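Local structure of decaprenyl diphosphate synthase (Rhodobacter capsulatus, 3MZV) at residues M59-A64 against T188-I193; V76-T81 against Q130-T135; G178-L183 against I214-V219. The protein probably elongates farnesyl diphosphate with isopentenyl units, using magnesium, to give the long all-trans polyprenyl diphosphate that supplies quinone side chains. All coordinates share one frame; numbering follows the deposited sequence. Where two conformers were deposited one is given.

Interaction 1: M59-A64 against T188-I193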
ATOM      1  N   MET B  59     -17.963   9.294   7.335  1.00 34.75           N
ATOM      2  CA  MET B  59     -19.358   9.705   7.526  1.00 35.60           C
ATOM      3  C   MET B  59     -20.236   9.335   6.365  1.00 33.75           C
ATOM      4  O   MET B  59     -21.428   9.060   6.547  1.00 32.70           O
ATOM      5  CB  MET B  59     -19.512  11.220   7.763  1.00 36.65           C
ATOM      6  CG  MET B  59     -18.859  11.683   8.974  1.00 40.39           C
ATOM      7  SD  MET B  59     -19.471  13.353   9.496  1.00 45.52           S
ATOM      8  CE  MET B  59     -19.051  13.013  11.170  1.00 44.76           C
ATOM      9  N   LEU B  60     -19.679   9.397   5.178  1.00 33.16           N
ATOM     10  CA  LEU B  60     -20.439   9.115   3.969  1.00 33.23           C
ATOM     11  C   LEU B  60     -20.886   7.652   3.977  1.00 32.51           C
ATOM     12  O   LEU B  60     -22.005   7.342   3.547  1.00 30.33           O
ATOM     13  CB  LEU B  60     -19.626   9.417   2.713  1.00 32.98           C
ATOM     14  CG  LEU B  60     -19.586  10.902   2.259  1.00 37.93           C
ATOM     15  CD1 LEU B  60     -18.813  11.031   0.952  1.00 43.74           C
ATOM     16  CD2 LEU B  60     -20.953  11.460   2.058  1.00 39.75           C
ATOM     17  N   THR B  61     -20.000   6.757   4.441  1.00 30.47           N
ATOM     18  CA  THR B  61     -20.356   5.337   4.500  1.00 29.59           C
ATOM     19  C   THR B  61     -21.433   5.087   5.528  1.00 31.41           C
ATOM     20  O   THR B  61     -22.435   4.422   5.246  1.00 31.31           O
ATOM     21  CB  THR B  61     -19.133   4.501   4.835  1.00 29.38           C
ATOM     22  OG1 THR B  61     -18.225   4.588   3.756  1.00 28.40           O
ATOM     23  CG2 THR B  61     -19.497   2.997   5.133  1.00 29.04           C
ATOM     24  N   LEU B  62     -21.230   5.609   6.746  1.00 31.36           N
ATOM     25  CA  LEU B  62     -22.226   5.477   7.812  1.00 31.88           C
ATOM     26  C   LEU B  62     -23.590   6.041   7.383  1.00 32.94           C
ATOM     27  O   LEU B  62     -24.604   5.404   7.594  1.00 31.67           O
ATOM     28  CB  LEU B  62     -21.775   6.230   9.053  1.00 32.72           C
ATOM     29  CG  LEU B  62     -20.472   5.746   9.697  1.00 32.40           C
ATOM     30  CD1 LEU B  62     -20.141   6.712  10.862  1.00 35.04           C
ATOM     31  CD2 LEU B  62     -20.570   4.290  10.135  1.00 32.08           C
ATOM     32  N   ALA B  63     -23.594   7.259   6.830  1.00 31.75           N
ATOM     33  CA  ALA B  63     -24.828   7.906   6.404  1.00 32.82           C
ATOM     34  C   ALA B  63     -25.567   7.087   5.326  1.00 32.31           C
ATOM     35  O   ALA B  63     -26.814   6.914   5.398  1.00 32.96           O
ATOM     36  CB  ALA B  63     -24.572   9.381   5.921  1.00 32.07           C
ATOM     37  N   ALA B  64     -24.826   6.597   4.358  1.00 31.66           N
ATOM     38  CA  ALA B  64     -25.417   5.790   3.281  1.00 33.01           C
ATOM     39  C   ALA B  64     -26.054   4.485   3.828  1.00 33.57           C
ATOM     40  O   ALA B  64     -27.193   4.161   3.459  1.00 34.80           O
ATOM     41  CB  ALA B  64     -24.385   5.463   2.173  1.00 30.34           C
ATOM     42  N   THR B 188     -19.852   5.724  -0.302  1.00 31.65           N
ATOM     43  CA  THR B 188     -21.287   5.759  -0.278  1.00 31.86           C
ATOM     44  C   THR B 188     -21.849   4.465  -0.840  1.00 31.34           C
ATOM     45  O   THR B 188     -22.766   3.911  -0.251  1.00 30.88           O
ATOM     46  CB  THR B 188     -21.860   6.979  -1.064  1.00 32.60           C
ATOM     47  OG1 THR B 188     -21.296   7.018  -2.365  1.00 35.90           O
ATOM     48  CG2 THR B 188     -21.512   8.257  -0.329  1.00 31.88           C
ATOM     49  N   GLU B 189     -21.282   3.995  -1.937  1.00 30.46           N
ATOM     50  CA  GLU B 189     -21.721   2.767  -2.575  1.00 32.39           C
ATOM     51  C   GLU B 189     -21.703   1.566  -1.603  1.00 32.56           C
ATOM     52  O   GLU B 189     -22.638   0.796  -1.565  1.00 34.39           O
ATOM     53  CB  GLU B 189     -20.807   2.449  -3.744  1.00 33.61           C
ATOM     54  CG  GLU B 189     -21.237   1.247  -4.599  1.00 35.59           C
ATOM     55  CD  GLU B 189     -20.362   0.948  -5.833  1.00 38.72           C
ATOM     56  OE1 GLU B 189     -19.153   1.210  -5.832  1.00 36.75           O
ATOM     57  OE2 GLU B 189     -20.925   0.434  -6.831  1.00 42.79           O
ATOM     58  N   VAL B 190     -20.623   1.409  -0.841  1.00 31.73           N
ATOM     59  CA  VAL B 190     -20.488   0.240   0.045  1.00 30.52           C
ATOM     60  C   VAL B 190     -21.458   0.336   1.188  1.00 31.40           C
ATOM     61  O   VAL B 190     -21.899  -0.676   1.692  1.00 30.97           O
ATOM     62  CB  VAL B 190     -19.073  -0.030   0.549  1.00 31.13           C
ATOM     63  CG1 VAL B 190     -18.184  -0.337  -0.627  1.00 28.88           C
ATOM     64  CG2 VAL B 190     -18.553   1.089   1.416  1.00 28.95           C
ATOM     65  N   GLY B 191     -21.816   1.551   1.600  1.00 31.95           N
ATOM     66  CA  GLY B 191     -22.839   1.710   2.626  1.00 32.52           C
ATOM     67  C   GLY B 191     -24.218   1.251   2.122  1.00 32.32           C
ATOM     68  O   GLY B 191     -24.995   0.636   2.856  1.00 32.96           O
ATOM     69  N   GLY B 192     -24.573   1.632   0.899  1.00 33.04           N
ATOM     70  CA  GLY B 192     -25.772   1.102   0.282  1.00 33.37           C
ATOM     71  C   GLY B 192     -25.762  -0.426   0.157  1.00 32.16           C
ATOM     72  O   GLY B 192     -26.774  -1.098   0.384  1.00 34.79           O
ATOM     73  N   ILE B 193     -24.635  -0.987  -0.219  1.00 32.06           N
ATOM     74  CA  ILE B 193     -24.555  -2.450  -0.424  1.00 31.00           C
ATOM     75  C   ILE B 193     -24.659  -3.200   0.872  1.00 32.66           C
ATOM     76  O   ILE B 193     -25.392  -4.187   0.980  1.00 32.93           O
ATOM     77  CB  ILE B 193     -23.257  -2.856  -1.154  1.00 30.04           C
ATOM     78  CG1 ILE B 193     -23.316  -2.322  -2.584  1.00 31.74           C
ATOM     79  CG2 ILE B 193     -23.005  -4.389  -1.065  1.00 30.52           C
ATOM     80  CD1 ILE B 193     -21.978  -2.415  -3.386  1.00 30.97           C
TER
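Ala64 and Gly191 illustrate how two helices come close when the residues between them are small. The segments 59-64 and 188-193 run roughly parallel, crossing at -28° with their axes 7.2 Å apart, and the CA atoms of Thr61 and Gly191 are only 4.8 Å from each other. Lacking a side chain, Gly191 lets its own CA rest against the Thr61 carbonyl, 3.8 Å from O; there is no room here for a beta carbon. The methyl of Ala64 presses into the facing backbone, its CB 3.3 Å from Thr188 O and 4.1 Å from Gly191 CA. Beside this tight centre, Leu60 and Thr188 lie side by side and point the same way: Thr188 CG2 packs 3.8 Å from Leu60 CB and stays close to both methyls of the leucine. That leaves Thr188 OG1 between its backbone N and carbonyl carbon (chi1 52°), where it hydrogen bonds to the carbonyls of Leu205 and Ser185. Packing is looser on the flank of Val190, whose CG2 comes no nearer to Thr61 OG1 than 4.2 Å; that hydroxyl hydrogen bonds instead to Ala187 O, just before segment 188-193. Farther round helix 169-194, Glu189 and Ile193 are partly exposed; Glu189 points away, and both pack on helices 138-161 and 199-224. Helix 56-67 is covered in the same manner: Met59 and Leu62 face helix 19-32, Thr61 and Leu62 meet helix 74-96, and Ala64 also touches Leu205 of helix 199-224, so the glycine-alanine seam lies buried in the helical bundle.

Interaction 2: V76-T81 against Q130-T135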
ATOM      1  N   VAL B  76     -19.824   0.160  10.275  1.00 33.11           N
ATOM      2  CA  VAL B  76     -18.684   0.646  11.081  1.00 34.31           C
ATOM      3  C   VAL B  76     -17.325   0.164  10.542  1.00 33.79           C
ATOM      4  O   VAL B  76     -16.406   0.971  10.244  1.00 34.80           O
ATOM      5  CB  VAL B  76     -18.880   0.313  12.574  1.00 34.85           C
ATOM      6  CG1 VAL B  76     -17.648   0.793  13.358  1.00 36.99           C
ATOM      7  CG2 VAL B  76     -20.163   1.061  13.101  1.00 34.94           C
ATOM      8  N   HIS B  77     -17.245  -1.129  10.289  1.00 33.77           N
ATOM      9  CA  HIS B  77     -16.058  -1.734   9.684  1.00 32.50           C
ATOM     10  C   HIS B  77     -15.733  -1.066   8.348  1.00 32.19           C
ATOM     11  O   HIS B  77     -14.582  -0.731   8.070  1.00 31.15           O
ATOM     12  CB  HIS B  77     -16.226  -3.233   9.455  1.00 31.90           C
ATOM     13  CG  HIS B  77     -16.532  -4.017  10.693  1.00 35.31           C
ATOM     14  ND1 HIS B  77     -17.653  -3.786  11.462  1.00 37.29           N
ATOM     15  CD2 HIS B  77     -15.873  -5.047  11.282  1.00 36.82           C
ATOM     16  CE1 HIS B  77     -17.660  -4.630  12.483  1.00 41.67           C
ATOM     17  NE2 HIS B  77     -16.577  -5.386  12.409  1.00 37.12           N
ATOM     18  N   LEU B  78     -16.745  -0.851   7.510  1.00 31.16           N
ATOM     19  CA  LEU B  78     -16.514  -0.259   6.206  1.00 30.39           C
ATOM     20  C   LEU B  78     -16.040   1.194   6.302  1.00 30.16           C
ATOM     21  O   LEU B  78     -15.116   1.602   5.567  1.00 28.98           O
ATOM     22  CB  LEU B  78     -17.810  -0.325   5.366  1.00 30.07           C
ATOM     23  CG  LEU B  78     -18.225  -1.772   4.994  1.00 33.24           C
ATOM     24  CD1 LEU B  78     -19.540  -1.844   4.198  1.00 34.15           C
ATOM     25  CD2 LEU B  78     -17.136  -2.395   4.193  1.00 37.21           C
ATOM     26  N   ALA B  79     -16.683   1.958   7.174  1.00 30.47           N
ATOM     27  CA  ALA B  79     -16.281   3.368   7.432  1.00 31.59           C
ATOM     28  C   ALA B  79     -14.824   3.456   7.953  1.00 31.29           C
ATOM     29  O   ALA B  79     -14.053   4.313   7.473  1.00 30.38           O
ATOM     30  CB  ALA B  79     -17.229   4.064   8.349  1.00 31.12           C
ATOM     31  N   ALA B  80     -14.447   2.556   8.871  1.00 30.76           N
ATOM     32  CA  ALA B  80     -13.067   2.496   9.348  1.00 30.64           C
ATOM     33  C   ALA B  80     -12.071   2.172   8.189  1.00 31.45           C
ATOM     34  O   ALA B  80     -11.021   2.780   8.049  1.00 30.74           O
ATOM     35  CB  ALA B  80     -12.933   1.518  10.450  1.00 30.39           C
ATOM     36  N   THR B  81     -12.456   1.241   7.325  1.00 30.75           N
ATOM     37  CA  THR B  81     -11.625   0.875   6.203  1.00 31.75           C
ATOM     38  C   THR B  81     -11.431   2.033   5.231  1.00 31.36           C
ATOM     39  O   THR B  81     -10.309   2.322   4.804  1.00 31.04           O
ATOM     40  CB  THR B  81     -12.199  -0.401   5.431  1.00 30.20           C
ATOM     41  OG1 THR B  81     -12.293  -1.522   6.318  1.00 31.43           O
ATOM     42  CG2 THR B  81     -11.322  -0.729   4.237  1.00 31.44           C
ATOM     43  N   GLN B 130      -7.752  -6.729   6.143  1.00 35.07           N
ATOM     44  CA  GLN B 130      -7.958  -7.789   7.090  1.00 35.40           C
ATOM     45  C   GLN B 130      -9.279  -7.581   7.800  1.00 35.87           C
ATOM     46  O   GLN B 130     -10.092  -8.520   7.900  1.00 36.13           O
ATOM     47  CB  GLN B 130      -6.804  -7.847   8.086  1.00 36.08           C
ATOM     48  CG  GLN B 130      -6.835  -9.039   8.987  1.00 38.02           C
ATOM     49  CD  GLN B 130      -5.758  -8.975  10.045  1.00 43.80           C
ATOM     50  OE1 GLN B 130      -5.272  -7.881  10.408  1.00 47.13           O
ATOM     51  NE2 GLN B 130      -5.384 -10.129  10.557  1.00 39.65           N
ATOM     52  N   LEU B 131      -9.494  -6.343   8.255  1.00 35.03           N
ATOM     53  CA  LEU B 131     -10.723  -5.956   8.923  1.00 35.33           C
ATOM     54  C   LEU B 131     -11.971  -6.229   8.060  1.00 36.02           C
ATOM     55  O   LEU B 131     -12.957  -6.786   8.571  1.00 37.23           O
ATOM     56  CB  LEU B 131     -10.640  -4.479   9.272  1.00 35.22           C
ATOM     57  CG  LEU B 131     -11.879  -3.803   9.878  1.00 35.68           C
ATOM     58  CD1 LEU B 131     -12.332  -4.527  11.125  1.00 36.57           C
ATOM     59  CD2 LEU B 131     -11.594  -2.370  10.169  1.00 37.33           C
ATOM     60  N   MET B 132     -11.890  -5.905   6.754  1.00 35.82           N
ATOM     61  CA  MET B 132     -13.026  -6.095   5.860  0.50 35.06           C
ATOM     62  C   MET B 132     -13.508  -7.527   5.758  1.00 35.96           C
ATOM     63  O   MET B 132     -14.693  -7.743   5.525  1.00 35.29           O
ATOM     64  CB  MET B 132     -12.696  -5.566   4.484  0.50 34.39           C
ATOM     65  CG  MET B 132     -12.709  -4.095   4.429  0.50 31.16           C
ATOM     66  SD  MET B 132     -14.256  -3.475   5.016  0.50 25.43           S
ATOM     67  CE  MET B 132     -15.262  -4.323   3.794  0.50 30.90           C
ATOM     68  N   THR B 133     -12.608  -8.486   5.950  1.00 35.95           N
ATOM     69  CA  THR B 133     -12.945  -9.895   5.884  1.00 37.64           C
ATOM     70  C   THR B 133     -13.919 -10.316   7.010  1.00 38.16           C
ATOM     71  O   THR B 133     -14.691 -11.263   6.840  1.00 38.78           O
ATOM     72  CB  THR B 133     -11.703 -10.810   5.884  1.00 37.79           C
ATOM     73  OG1 THR B 133     -11.048 -10.799   7.175  1.00 39.17           O
ATOM     74  CG2 THR B 133     -10.747 -10.386   4.785  1.00 36.53           C
ATOM     75  N   ASP B 134     -13.915  -9.586   8.117  1.00 37.97           N
ATOM     76  CA  ASP B 134     -14.899  -9.819   9.177  1.00 38.48           C
ATOM     77  C   ASP B 134     -16.343  -9.608   8.644  1.00 37.86           C
ATOM     78  O   ASP B 134     -17.280 -10.166   9.186  1.00 38.65           O
ATOM     79  CB  ASP B 134     -14.692  -8.853  10.345  1.00 38.86           C
ATOM     80  CG  ASP B 134     -13.434  -9.124  11.132  1.00 41.68           C
ATOM     81  OD1 ASP B 134     -12.738 -10.080  10.813  1.00 42.30           O
ATOM     82  OD2 ASP B 134     -13.154  -8.331  12.065  1.00 46.14           O
ATOM     83  N   THR B 135     -16.530  -8.811   7.600  1.00 37.33           N
ATOM     84  CA  THR B 135     -17.876  -8.558   7.128  1.00 37.46           C
ATOM     85  C   THR B 135     -18.432  -9.743   6.334  1.00 38.75           C
ATOM     86  O   THR B 135     -19.624  -9.775   6.084  1.00 38.40           O
ATOM     87  CB  THR B 135     -17.997  -7.300   6.216  1.00 37.75           C
ATOM     88  OG1 THR B 135     -17.331  -7.548   4.984  1.00 36.60           O
ATOM     89  CG2 THR B 135     -17.425  -6.062   6.842  1.00 36.24           C
TER
HETATM   90  O   HOH W   1     -15.309  -7.643  13.544  1.00 31.58           O
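In the mainly helical isoprenoid synthase fold, His77 and Leu131 join the early turns of helix 74-96, the helix that farther on carries the family's first aspartate-rich motif, to the end region of helix 114-133. Their meeting shows how one ring can serve both an apolar seam and a polar rim. The imidazole and the leucine side chain cross at about a right angle, with His77 CD2 3.6 Å from Leu131 CD1. With Leu131 CG anti to its backbone N (chi1 175°), the branch point is carried toward helix 74-96, and the other methyl, CD2, lies 4.1 Å from Ala80 CB. Thr135 CG2 closes the base of the histidine, 4.0 Å from His77 CB. Met132 lies beside Leu78 and Thr81, although it was modelled in two conformers and its finer contacts are doubtful; Val140 of helix 138-161 packs against both Leu78 and Met132. Within the helix, Thr81 OG1 donates to His77 O at 3.0 Å from 37° above the carbonyl plane, while Thr81 N reaches the same oxygen from the opposite face, so two donors grip it. Thr135 likewise gives two bonds to one acceptor, its OG1 standing 2.7 Å from Met132 O. At the outer edge, the carboxylate of Asp134 and the imidazole are turned 72° apart, and OD2 forms a salt bridge with Arg32 of helix 19-32. A water links the two side chains: it donates to Asp134 OD2 at 2.7 Å and lies in the plane of the imidazole, at its edge, 2.8 Å from His77 NE2.

Interaction 3: G178-L183 against I214-V219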
ATOM      1  N   GLY B 178     -10.011   9.761 -10.054  1.00 43.73           N
ATOM      2  CA  GLY B 178      -9.186   8.709  -9.473  1.00 43.64           C
ATOM      3  C   GLY B 178      -8.653   9.045  -8.091  1.00 43.27           C
ATOM      4  O   GLY B 178      -8.849   8.289  -7.139  1.00 43.72           O
ATOM      5  N   LYS B 179      -7.994  10.187  -7.988  1.00 41.86           N
ATOM      6  CA  LYS B 179      -7.308  10.635  -6.778  1.00 42.33           C
ATOM      7  C   LYS B 179      -8.232  10.968  -5.603  1.00 40.32           C
ATOM      8  O   LYS B 179      -7.817  10.948  -4.444  1.00 38.94           O
ATOM      9  CB  LYS B 179      -6.571  11.922  -7.126  1.00 44.41           C
ATOM     10  CG  LYS B 179      -5.466  12.302  -6.233  1.00 50.02           C
ATOM     11  CD  LYS B 179      -5.273  13.821  -6.053  1.00 51.01           C
ATOM     12  CE  LYS B 179      -5.701  14.723  -7.190  1.00 53.06           C
ATOM     13  NZ  LYS B 179      -5.385  16.157  -6.848  1.00 47.88           N
ATOM     14  N   THR B 180      -9.442  11.444  -5.920  1.00 38.07           N
ATOM     15  CA  THR B 180     -10.326  11.998  -4.893  1.00 36.59           C
ATOM     16  C   THR B 180     -11.738  11.432  -4.939  1.00 35.55           C
ATOM     17  O   THR B 180     -12.256  10.992  -3.888  1.00 35.39           O
ATOM     18  CB  THR B 180     -10.385  13.542  -4.924  1.00 37.70           C
ATOM     19  OG1 THR B 180      -9.097  14.082  -4.584  1.00 39.41           O
ATOM     20  CG2 THR B 180     -11.446  14.073  -3.903  1.00 36.07           C
ATOM     21  N   ALA B 181     -12.381  11.444  -6.113  1.00 33.85           N
ATOM     22  CA  ALA B 181     -13.804  11.069  -6.170  1.00 33.64           C
ATOM     23  C   ALA B 181     -14.027   9.584  -5.928  1.00 33.74           C
ATOM     24  O   ALA B 181     -15.050   9.218  -5.359  1.00 33.30           O
ATOM     25  CB  ALA B 181     -14.426  11.442  -7.501  1.00 32.92           C
ATOM     26  N   ALA B 182     -13.080   8.757  -6.383  1.00 33.08           N
ATOM     27  CA  ALA B 182     -13.229   7.303  -6.332  1.00 34.34           C
ATOM     28  C   ALA B 182     -13.452   6.814  -4.924  1.00 33.15           C
ATOM     29  O   ALA B 182     -14.231   5.903  -4.737  1.00 32.61           O
ATOM     30  CB  ALA B 182     -12.040   6.595  -6.967  1.00 33.55           C
ATOM     31  N   LEU B 183     -12.796   7.414  -3.937  1.00 32.97           N
ATOM     32  CA  LEU B 183     -13.007   6.993  -2.571  1.00 33.24           C
ATOM     33  C   LEU B 183     -14.307   7.484  -1.996  1.00 33.25           C
ATOM     34  O   LEU B 183     -14.916   6.792  -1.164  1.00 31.52           O
ATOM     35  CB  LEU B 183     -11.823   7.342  -1.666  1.00 33.40           C
ATOM     36  CG  LEU B 183     -11.724   6.740  -0.262  1.00 34.57           C
ATOM     37  CD1 LEU B 183     -11.769   5.193  -0.323  1.00 35.53           C
ATOM     38  CD2 LEU B 183     -10.460   7.285   0.493  1.00 35.21           C
ATOM     39  N   ILE B 214     -15.788  14.962  -6.852  1.00 31.52           N
ATOM     40  CA  ILE B 214     -15.377  15.838  -7.923  1.00 31.35           C
ATOM     41  C   ILE B 214     -15.505  17.318  -7.498  1.00 30.82           C
ATOM     42  O   ILE B 214     -14.516  18.032  -7.561  1.00 31.62           O
ATOM     43  CB  ILE B 214     -16.123  15.576  -9.199  1.00 30.70           C
ATOM     44  CG1 ILE B 214     -15.704  14.255  -9.784  1.00 31.16           C
ATOM     45  CG2 ILE B 214     -15.819  16.741 -10.242  1.00 31.51           C
ATOM     46  CD1 ILE B 214     -16.657  13.716 -10.798  1.00 34.27           C
ATOM     47  N   ALA B 215     -16.658  17.730  -6.987  1.00 30.28           N
ATOM     48  CA  ALA B 215     -16.846  19.088  -6.480  1.00 31.58           C
ATOM     49  C   ALA B 215     -15.831  19.427  -5.447  1.00 32.02           C
ATOM     50  O   ALA B 215     -15.268  20.503  -5.443  1.00 31.92           O
ATOM     51  CB  ALA B 215     -18.300  19.302  -5.902  1.00 31.14           C
ATOM     52  N   PHE B 216     -15.561  18.476  -4.562  1.00 32.37           N
ATOM     53  CA  PHE B 216     -14.689  18.731  -3.447  1.00 33.00           C
ATOM     54  C   PHE B 216     -13.267  19.092  -3.922  1.00 31.52           C
ATOM     55  O   PHE B 216     -12.666  20.040  -3.460  1.00 32.75           O
ATOM     56  CB  PHE B 216     -14.677  17.431  -2.620  1.00 33.81           C
ATOM     57  CG  PHE B 216     -13.902  17.502  -1.372  1.00 36.57           C
ATOM     58  CD1 PHE B 216     -14.518  17.874  -0.192  1.00 40.59           C
ATOM     59  CD2 PHE B 216     -12.568  17.079  -1.351  1.00 41.95           C
ATOM     60  CE1 PHE B 216     -13.796  17.873   1.014  1.00 45.27           C
ATOM     61  CE2 PHE B 216     -11.832  17.085  -0.148  1.00 43.25           C
ATOM     62  CZ  PHE B 216     -12.444  17.466   1.025  1.00 45.16           C
ATOM     63  N   GLN B 217     -12.755  18.342  -4.877  1.00 32.17           N
ATOM     64  CA  GLN B 217     -11.428  18.592  -5.419  1.00 32.04           C
ATOM     65  C   GLN B 217     -11.394  19.888  -6.249  1.00 31.12           C
ATOM     66  O   GLN B 217     -10.444  20.627  -6.160  1.00 30.74           O
ATOM     67  CB  GLN B 217     -10.943  17.474  -6.287  1.00 31.44           C
ATOM     68  CG  GLN B 217      -9.520  17.679  -6.749  1.00 32.85           C
ATOM     69  CD  GLN B 217      -8.549  17.727  -5.607  1.00 38.49           C
ATOM     70  OE1 GLN B 217      -7.791  18.696  -5.425  1.00 38.04           O
ATOM     71  NE2 GLN B 217      -8.596  16.698  -4.798  1.00 34.30           N
ATOM     72  N   ILE B 218     -12.402  20.117  -7.086  1.00 30.91           N
ATOM     73  CA  ILE B 218     -12.444  21.368  -7.836  1.00 30.26           C
ATOM     74  C   ILE B 218     -12.436  22.567  -6.912  1.00 30.10           C
ATOM     75  O   ILE B 218     -11.708  23.546  -7.166  1.00 30.02           O
ATOM     76  CB  ILE B 218     -13.676  21.440  -8.818  1.00 30.60           C
ATOM     77  CG1 ILE B 218     -13.606  20.306  -9.832  1.00 28.40           C
ATOM     78  CG2 ILE B 218     -13.679  22.845  -9.505  1.00 26.32           C
ATOM     79  CD1 ILE B 218     -14.832  20.146 -10.829  1.00 28.94           C
ATOM     80  N   VAL B 219     -13.171  22.503  -5.806  1.00 29.86           N
ATOM     81  CA  VAL B 219     -13.155  23.587  -4.814  1.00 31.71           C
ATOM     82  C   VAL B 219     -11.720  23.814  -4.263  1.00 33.08           C
ATOM     83  O   VAL B 219     -11.246  24.904  -4.216  1.00 33.11           O
ATOM     84  CB  VAL B 219     -14.141  23.369  -3.634  1.00 31.20           C
ATOM     85  CG1 VAL B 219     -13.828  24.311  -2.427  1.00 33.13           C
ATOM     86  CG2 VAL B 219     -15.575  23.618  -4.091  1.00 33.90           C
TER
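Thr180 meets Gln217 with its hydroxyl, OG1 lying 2.7 Å from the atom modelled as NE2 of Gln217; that amide is probably turned over, so the nature of the pairing is left undecided. The threonine methyl leans on the neighbouring ring, Thr180 CG2 lying 4.1 Å from Phe216 CD2. The next residue, Ala181, puts its CB 3.8 Å from both N and CG1 of Ile214, about one turn before Gln217. Ile214 points its beta carbon away, yet CG1 lies beside its own backbone N (chi1 -70°), which is where the alanine methyl sits. Lys179 crosses Gln217 at about a right angle, with NZ 3.7 Å from Gln217 CD. The helices run broadly antiparallel, at 145°, and segment 214-219 leads directly into the DDxxD sequence recognisable as the second aspartate-rich motif of the polyprenyl synthases, a magnesium-binding element in this family. In the partner segment, helix 169-194 widens into a pi-type turn at 178-181. In the next shell, Lys179 NZ hydrogen bonds to Gln158 OE1 on helix 138-161. Phe184 meets the Phe216 ring, Ile176 packs on Ile214 and Gln217, and Trp301 of helix 290-308 backs Ile214.

How the interactions relate
Helix 169-194 runs through two of the contacts: its middle takes part in interaction 3 and its last turns in interaction 1, centres about 17 Å apart. Interactions 1 and 2 are closer, about 13 Å between centres, and touch directly, Thr61 CG2 lying 3.7 Å from Leu78 CB where the successive helices 56-67 and 74-96 meet. The centres of interactions 2 and 3 are about 23 Å apart. Along the chain, interaction 2 falls between the two segments of interaction 1, whereas interactions 1 and 3 alternate. The bundle is thereby stitched together across its sequence, tying the helix of the first aspartate-rich motif, through its neighbours, to the helix of the second.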